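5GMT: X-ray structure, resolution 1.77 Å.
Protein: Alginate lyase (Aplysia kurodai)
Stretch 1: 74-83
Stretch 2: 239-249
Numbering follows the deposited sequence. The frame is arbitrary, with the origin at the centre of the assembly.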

ATOM      1  N   HIS A  74      17.224  -5.258   8.550  1.00  9.08           N
ATOM      2  CA  HIS A  74      16.134  -4.716   9.359  1.00  8.59           C
ATOM      3  C   HIS A  74      15.583  -3.406   8.814  1.00  9.40           C
ATOM      4  O   HIS A  74      15.470  -2.428   9.550  1.00  7.89           O
ATOM      5  CB  HIS A  74      16.589  -4.506  10.810  1.00  9.85           C
ATOM      6  CG  HIS A  74      17.263  -5.699  11.407  1.00 12.00           C
ATOM      7  ND1 HIS A  74      18.599  -5.702  11.753  1.00 13.70           N
ATOM      8  CD2 HIS A  74      16.794  -6.935  11.703  1.00 12.15           C
ATOM      9  CE1 HIS A  74      18.924  -6.891  12.232  1.00 17.65           C
ATOM     10  NE2 HIS A  74      17.846  -7.654  12.211  1.00 12.64           N
ATOM     11  N   ARG A  75      15.229  -3.392   7.531  1.00  8.00           N
ATOM     12  CA  ARG A  75      14.760  -2.158   6.908  1.00  8.14           C
ATOM     13  C   ARG A  75      13.264  -2.185   6.597  1.00  8.94           C
ATOM     14  O   ARG A  75      12.734  -1.222   6.048  1.00 10.11           O
ATOM     15  CB  ARG A  75      15.539  -1.875   5.616  1.00 12.03           C
ATOM     16  CG  ARG A  75      15.170  -2.834   4.475  1.00 15.18           C
ATOM     17  CD  ARG A  75      15.860  -2.461   3.175  1.00 18.21           C
ATOM     18  NE  ARG A  75      15.523  -3.371   2.083  1.00 22.37           N
ATOM     19  CZ  ARG A  75      16.000  -4.605   1.974  1.00 25.62           C
ATOM     20  NH1 ARG A  75      16.821  -5.080   2.904  1.00 29.51           N
ATOM     21  NH2 ARG A  75      15.646  -5.370   0.947  1.00 27.13           N
ATOM     22  N   GLY A  76      12.584  -3.269   6.967  1.00  7.88           N
ATOM     23  CA  GLY A  76      11.162  -3.407   6.689  1.00  6.36           C
ATOM     24  C   GLY A  76      10.883  -4.697   5.941  1.00  8.43           C
ATOM     25  O   GLY A  76      11.686  -5.629   5.990  1.00  9.32           O
ATOM     26  N   ALA A  77       9.758  -4.761   5.237  1.00  6.86           N
ATOM     27  CA  ALA A  77       9.406  -5.995   4.535  1.00  9.02           C
ATOM     28  C   ALA A  77       8.456  -5.757   3.369  1.00  9.56           C
ATOM     29  O   ALA A  77       7.831  -4.695   3.257  1.00  6.53           O
ATOM     30  CB  ALA A  77       8.798  -6.984   5.507  1.00  6.59           C
ATOM     31  N   GLY A  78       8.348  -6.751   2.494  1.00  8.71           N
ATOM     32  CA  GLY A  78       7.512  -6.597   1.319  1.00  7.54           C
ATOM     33  C   GLY A  78       7.124  -7.929   0.729  1.00  8.27           C
ATOM     34  O   GLY A  78       7.883  -8.903   0.820  1.00  7.40           O
ATOM     35  N   PHE A  79       5.930  -7.978   0.148  1.00  6.26           N
ATOM     36  CA  PHE A  79       5.500  -9.139  -0.639  1.00  6.30           C
ATOM     37  C   PHE A  79       4.232  -8.785  -1.378  1.00  6.07           C
ATOM     38  O   PHE A  79       3.465  -7.957  -0.919  1.00  7.43           O
ATOM     39  CB  PHE A  79       5.275 -10.395   0.244  1.00  8.14           C
ATOM     40  CG  PHE A  79       4.274 -10.202   1.367  1.00  7.74           C
ATOM     41  CD1 PHE A  79       2.911 -10.366   1.141  1.00  6.77           C
ATOM     42  CD2 PHE A  79       4.702  -9.880   2.656  1.00  8.07           C
ATOM     43  CE1 PHE A  79       1.988 -10.198   2.171  1.00  8.91           C
ATOM     44  CE2 PHE A  79       3.790  -9.712   3.695  1.00 10.01           C
ATOM     45  CZ  PHE A  79       2.426  -9.874   3.455  1.00  9.21           C
ATOM     46  N   TYR A  80       4.007  -9.417  -2.524  1.00  5.04           N
ATOM     47  CA  TYR A  80       2.708  -9.314  -3.162  1.00  6.84           C
ATOM     48  C   TYR A  80       1.865 -10.506  -2.733  1.00 10.14           C
ATOM     49  O   TYR A  80       2.361 -11.633  -2.677  1.00  9.36           O
ATOM     50  CB  TYR A  80       2.831  -9.290  -4.680  1.00  5.19           C
ATOM     51  CG  TYR A  80       3.508  -8.078  -5.280  1.00  5.33           C
ATOM     52  CD1 TYR A  80       2.760  -7.011  -5.758  1.00  7.30           C
ATOM     53  CD2 TYR A  80       4.893  -8.028  -5.424  1.00  6.19           C
ATOM     54  CE1 TYR A  80       3.369  -5.906  -6.352  1.00  6.15           C
ATOM     55  CE2 TYR A  80       5.516  -6.926  -6.014  1.00  6.90           C
ATOM     56  CZ  TYR A  80       4.740  -5.874  -6.488  1.00  7.64           C
ATOM     57  OH  TYR A  80       5.328  -4.765  -7.069  1.00  7.12           O
ATOM     58  N   SER A  81       0.599 -10.251  -2.432  1.00  6.28           N
ATOM     59  CA  SER A  81      -0.329 -11.282  -1.982  1.00  8.65           C
ATOM     60  C   SER A  81      -1.507 -11.395  -2.945  1.00  7.42           C
ATOM     61  O   SER A  81      -2.178 -10.397  -3.220  1.00  7.08           O
ATOM     62  CB  SER A  81      -0.821 -10.951  -0.567  1.00  8.03           C
ATOM     63  OG  SER A  81      -1.925 -11.751  -0.185  1.00  8.74           O
ATOM     64  N   ARG A  82      -1.749 -12.599  -3.466  1.00  7.76           N
ATOM     65  CA  ARG A  82      -2.873 -12.832  -4.365  1.00  8.94           C
ATOM     66  C   ARG A  82      -3.725 -13.998  -3.874  1.00 10.63           C
ATOM     67  O   ARG A  82      -3.619 -15.113  -4.387  1.00 11.37           O
ATOM     68  CB  ARG A  82      -2.379 -13.101  -5.786  1.00  8.56           C
ATOM     69  CG  ARG A  82      -1.615 -11.940  -6.397  1.00 11.38           C
ATOM     70  CD  ARG A  82      -1.056 -12.317  -7.758  1.00  7.73           C
ATOM     71  NE  ARG A  82      -2.109 -12.689  -8.703  1.00  9.66           N
ATOM     72  CZ  ARG A  82      -1.888 -12.922  -9.993  1.00  9.99           C
ATOM     73  NH1 ARG A  82      -0.656 -12.801 -10.479  1.00 10.95           N
ATOM     74  NH2 ARG A  82      -2.888 -13.259 -10.796  1.00  9.84           N
ATOM     75  N   PRO A  83      -4.561 -13.748  -2.857  1.00 10.33           N
ATOM     76  CA  PRO A  83      -5.398 -14.819  -2.301  1.00 11.34           C
ATOM     77  C   PRO A  83      -6.222 -15.507  -3.389  1.00 12.96           C
ATOM     78  O   PRO A  83      -6.745 -14.832  -4.276  1.00 11.02           O
ATOM     79  CB  PRO A  83      -6.281 -14.078  -1.300  1.00 14.77           C
ATOM     80  CG  PRO A  83      -5.418 -12.940  -0.840  1.00 12.59           C
ATOM     81  CD  PRO A  83      -4.621 -12.517  -2.051  1.00  9.54           C
ATOM     82  N   LEU A 239      -7.246  -5.786 -11.223  1.00  7.34           N
ATOM     83  CA  LEU A 239      -6.688  -5.729  -9.873  1.00  5.97           C
ATOM     84  C   LEU A 239      -6.342  -7.142  -9.443  1.00  9.17           C
ATOM     85  O   LEU A 239      -7.109  -8.067  -9.707  1.00  6.99           O
ATOM     86  CB  LEU A 239      -7.678  -5.083  -8.906  1.00  6.01           C
ATOM     87  CG  LEU A 239      -7.749  -3.563  -9.025  1.00  8.69           C
ATOM     88  CD1 LEU A 239      -9.130  -3.056  -8.612  1.00  9.40           C
ATOM     89  CD2 LEU A 239      -6.652  -2.932  -8.169  1.00  6.75           C
ATOM     90  N   ARG A 240      -5.193  -7.311  -8.788  1.00  8.47           N
ATOM     91  CA  ARG A 240      -4.707  -8.650  -8.457  1.00  5.72           C
ATOM     92  C   ARG A 240      -4.663  -8.924  -6.958  1.00  8.84           C
ATOM     93  O   ARG A 240      -4.737 -10.077  -6.533  1.00  9.63           O
ATOM     94  CB  ARG A 240      -3.313  -8.861  -9.055  1.00  7.31           C
ATOM     95  CG  ARG A 240      -3.254  -8.724 -10.588  1.00  7.04           C
ATOM     96  CD  ARG A 240      -4.110  -9.794 -11.276  1.00 10.19           C
ATOM     97  NE  ARG A 240      -4.127  -9.607 -12.727  1.00  9.96           N
ATOM     98  CZ  ARG A 240      -5.038 -10.129 -13.540  1.00 11.14           C
ATOM     99  NH1 ARG A 240      -6.006 -10.900 -13.050  1.00  7.44           N
ATOM    100  NH2 ARG A 240      -4.989  -9.868 -14.840  1.00  8.04           N
ATOM    101  N   GLY A 241      -4.539  -7.878  -6.146  1.00  6.76           N
ATOM    102  CA  GLY A 241      -4.439  -8.102  -4.718  1.00  7.11           C
ATOM    103  C   GLY A 241      -3.668  -7.029  -3.990  1.00  6.63           C
ATOM    104  O   GLY A 241      -3.618  -5.892  -4.438  1.00  6.37           O
ATOM    105  N   MET A 242      -3.044  -7.413  -2.876  1.00  6.67           N
ATOM    106  CA  MET A 242      -2.363  -6.461  -2.004  1.00  5.26           C
ATOM    107  C   MET A 242      -0.858  -6.481  -2.209  1.00  5.73           C
ATOM    108  O   MET A 242      -0.233  -7.548  -2.202  1.00  8.46           O
ATOM    109  CB  MET A 242      -2.658  -6.752  -0.531  1.00  7.27           C
ATOM    110  CG  MET A 242      -1.913  -5.792   0.412  1.00  7.47           C
ATOM    111  SD  MET A 242      -2.112  -6.142   2.173  1.00  7.36           S
ATOM    112  CE  MET A 242      -1.499  -7.817   2.269  1.00  8.64           C
ATOM    113  N   PHE A 243      -0.293  -5.291  -2.393  1.00  4.91           N
ATOM    114  CA  PHE A 243       1.155  -5.089  -2.427  1.00  5.84           C
ATOM    115  C   PHE A 243       1.560  -4.693  -1.016  1.00  5.38           C
ATOM    116  O   PHE A 243       1.452  -3.532  -0.652  1.00  4.72           O
ATOM    117  CB  PHE A 243       1.503  -4.037  -3.504  1.00  5.17           C
ATOM    118  CG  PHE A 243       2.981  -3.750  -3.683  1.00  5.99           C
ATOM    119  CD1 PHE A 243       3.955  -4.550  -3.115  1.00  8.03           C
ATOM    120  CD2 PHE A 243       3.380  -2.755  -4.575  1.00  7.32           C
ATOM    121  CE1 PHE A 243       5.311  -4.273  -3.324  1.00 10.88           C
ATOM    122  CE2 PHE A 243       4.731  -2.494  -4.811  1.00 10.03           C
ATOM    123  CZ  PHE A 243       5.687  -3.243  -4.193  1.00  9.24           C
ATOM    124  N   PHE A 244       1.948  -5.677  -0.204  1.00  6.47           N
ATOM    125  CA  PHE A 244       2.439  -5.361   1.137  1.00  5.50           C
ATOM    126  C   PHE A 244       3.841  -4.814   0.990  1.00  5.67           C
ATOM    127  O   PHE A 244       4.724  -5.479   0.456  1.00  5.92           O
ATOM    128  CB  PHE A 244       2.427  -6.571   2.077  1.00  6.78           C
ATOM    129  CG  PHE A 244       2.767  -6.214   3.509  1.00  5.82           C
ATOM    130  CD1 PHE A 244       1.762  -5.898   4.413  1.00  6.03           C
ATOM    131  CD2 PHE A 244       4.087  -6.168   3.936  1.00  7.04           C
ATOM    132  CE1 PHE A 244       2.065  -5.555   5.733  1.00  6.04           C
ATOM    133  CE2 PHE A 244       4.396  -5.824   5.262  1.00  5.76           C
ATOM    134  CZ  PHE A 244       3.380  -5.518   6.147  1.00  4.24           C
ATOM    135  N   SER A 245       4.044  -3.593   1.466  1.00  5.22           N
ATOM    136  CA  SER A 245       5.305  -2.905   1.241  1.00  5.79           C
ATOM    137  C   SER A 245       5.487  -1.887   2.352  1.00  6.39           C
ATOM    138  O   SER A 245       4.650  -1.023   2.513  1.00  6.62           O
ATOM    139  CB  SER A 245       5.284  -2.222  -0.128  1.00  5.09           C
ATOM    140  OG  SER A 245       6.511  -1.601  -0.431  1.00  7.91           O
ATOM    141  N   THR A 246       6.557  -1.996   3.131  1.00  5.90           N
ATOM    142  CA  THR A 246       6.805  -0.987   4.156  1.00  4.07           C
ATOM    143  C   THR A 246       8.296  -0.947   4.521  1.00  6.48           C
ATOM    144  O   THR A 246       8.941  -1.974   4.790  1.00  6.10           O
ATOM    145  CB  THR A 246       5.907  -1.228   5.419  1.00  4.42           C
ATOM    146  OG1 THR A 246       5.947  -0.078   6.279  1.00  7.31           O
ATOM    147  CG2 THR A 246       6.328  -2.484   6.193  1.00  7.48           C
ATOM    148  N   PHE A 247       8.826   0.269   4.475  1.00  5.69           N
ATOM    149  CA  PHE A 247      10.225   0.572   4.712  1.00  7.80           C
ATOM    150  C   PHE A 247      10.329   2.087   4.634  1.00 10.16           C
ATOM    151  O   PHE A 247       9.444   2.733   4.070  1.00  6.01           O
ATOM    152  CB  PHE A 247      11.137  -0.098   3.679  1.00  5.84           C
ATOM    153  CG  PHE A 247      10.779   0.218   2.252  1.00  5.64           C
ATOM    154  CD1 PHE A 247       9.958  -0.637   1.524  1.00  6.57           C
ATOM    155  CD2 PHE A 247      11.264   1.363   1.640  1.00  7.32           C
ATOM    156  CE1 PHE A 247       9.628  -0.349   0.204  1.00  9.03           C
ATOM    157  CE2 PHE A 247      10.949   1.652   0.331  1.00  6.55           C
ATOM    158  CZ  PHE A 247      10.131   0.792  -0.394  1.00  7.42           C
ATOM    159  N   PHE A 248      11.385   2.650   5.211  1.00  6.96           N
ATOM    160  CA  PHE A 248      11.635   4.085   5.089  1.00  7.54           C
ATOM    161  C   PHE A 248      12.284   4.381   3.737  1.00  7.44           C
ATOM    162  O   PHE A 248      13.135   3.619   3.265  1.00  8.02           O
ATOM    163  CB  PHE A 248      12.534   4.581   6.234  1.00  8.53           C
ATOM    164  CG  PHE A 248      11.803   4.793   7.529  1.00  9.13           C
ATOM    165  CD1 PHE A 248      11.358   3.707   8.278  1.00  8.93           C
ATOM    166  CD2 PHE A 248      11.566   6.076   8.003  1.00  7.74           C
ATOM    167  CE1 PHE A 248      10.679   3.900   9.475  1.00  8.32           C
ATOM    168  CE2 PHE A 248      10.892   6.277   9.194  1.00  9.48           C
ATOM    169  CZ  PHE A 248      10.443   5.185   9.931  1.00  9.41           C
ATOM    170  N   GLY A 249      11.872   5.479   3.105  1.00  9.37           N
ATOM    171  CA  GLY A 249      12.500   5.901   1.866  1.00 11.48           C
ATOM    172  C   GLY A 249      11.610   5.753   0.646  1.00 13.77           C
ATOM    173  O   GLY A 249      10.489   5.246   0.755  1.00 10.30           O
TER
HETATM  174  O   HOH W   1      13.559   1.247   6.569  1.00  7.71           O
HETATM  175  O   HOH W   2      -4.876 -12.163  -8.171  1.00 13.39           O
HETATM  176  O   HOH W   3      -6.086 -12.620 -10.613  1.00 14.56           O

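The two stretches of this alginate lyase chain pair as neighbouring antiparallel β-strands, joined by a ladder of backbone hydrogen bonds, flanked by aromatic pairs on both faces of the sheet and extended at each end by water bridges. The strand axes approach to 4.6 Å with their N-to-C directions at 171°, and the contact buries 706 Å² in total.

Three hydrogen-bonded pairs alternate with the non-hydrogen-bonded ones. Ala77 N donates to Thr246 O at 2.9 Å, and Thr246 N returns a bond to Ala77 O at 3.0 Å. At the central pair, Phe79 N to Phe244 O is short and fairly straight (2.8 Å, 160°), whereas Phe244 N to Phe79 O, although also 2.8 Å, is bent to 129° and therefore weak. The third pair joins Ser81 N to Met242 O at 2.8 Å and Met242 N to Ser81 O at 3.1 Å. Between these rungs the carbonyls also receive CA-H groups: Gly78 CA lies 3.1 Å from Phe244 O, and Tyr80 CA lies 3.6 Å from Met242 O. Each of these oxygens thus accepts an amide and a CA-H from the opposing strand.

On the face that carries Ala77, Phe79, Ser81, Met242, Phe244 and Thr246, the two phenylalanines of the central pair pack with nearly parallel rings, at 8°. They are slid so far apart that they barely overlap, with centroids separated by 4.8 Å. The slide places Phe244 CB over the Phe79 ring, 3.6 Å from its centroid and close to the ring normal, a CH-pi contact. Met242 extends this apolar patch, its CE lying 4.2 Å from Phe79 CE1.

The other face holds Tyr80 and Phe243, whose rings form an offset stack with centroids 4.0 Å apart and planes at 14°. Tyr80 CE1 comes within 3.5 Å of Phe243 CG, and the phenol oxygen, Tyr80 OH, sits over the Phe243 ring, 3.3 Å from CE2 of Phe243.

Glycine permits close backbone approach towards each end of the pairing. An ideal CB on Gly241 would lie 2.2 Å from Ser81 O, and one on Gly76 would lie 2.0 Å from Thr246 O, both clashes; the backbone angles at each residue independently call for glycine. Without such an atom, Gly76 CA can approach Thr246 O to 3.3 Å.

Beyond the direct rungs, water takes over. Water 1 donates to Arg75 O (2.7 Å) and accepts from Phe248 N (2.9 Å), linking backbone groups that stand 4.2 Å apart. At the other end, Arg82 folds its guanidinium over Arg240, with Arg240 CD against one face and 3.7 Å from Arg82 NH2. The like charges are close, Arg82 NH2 being 4.3 Å from Arg240 NE, but both side chains have hydrogen-bonding partners elsewhere in the structure. Water 2 accepts from Arg82 NE (2.9 Å) and donates to Arg240 O (2.7 Å), while water 3 accepts from both Arg82 NH2 and Arg240 NH1.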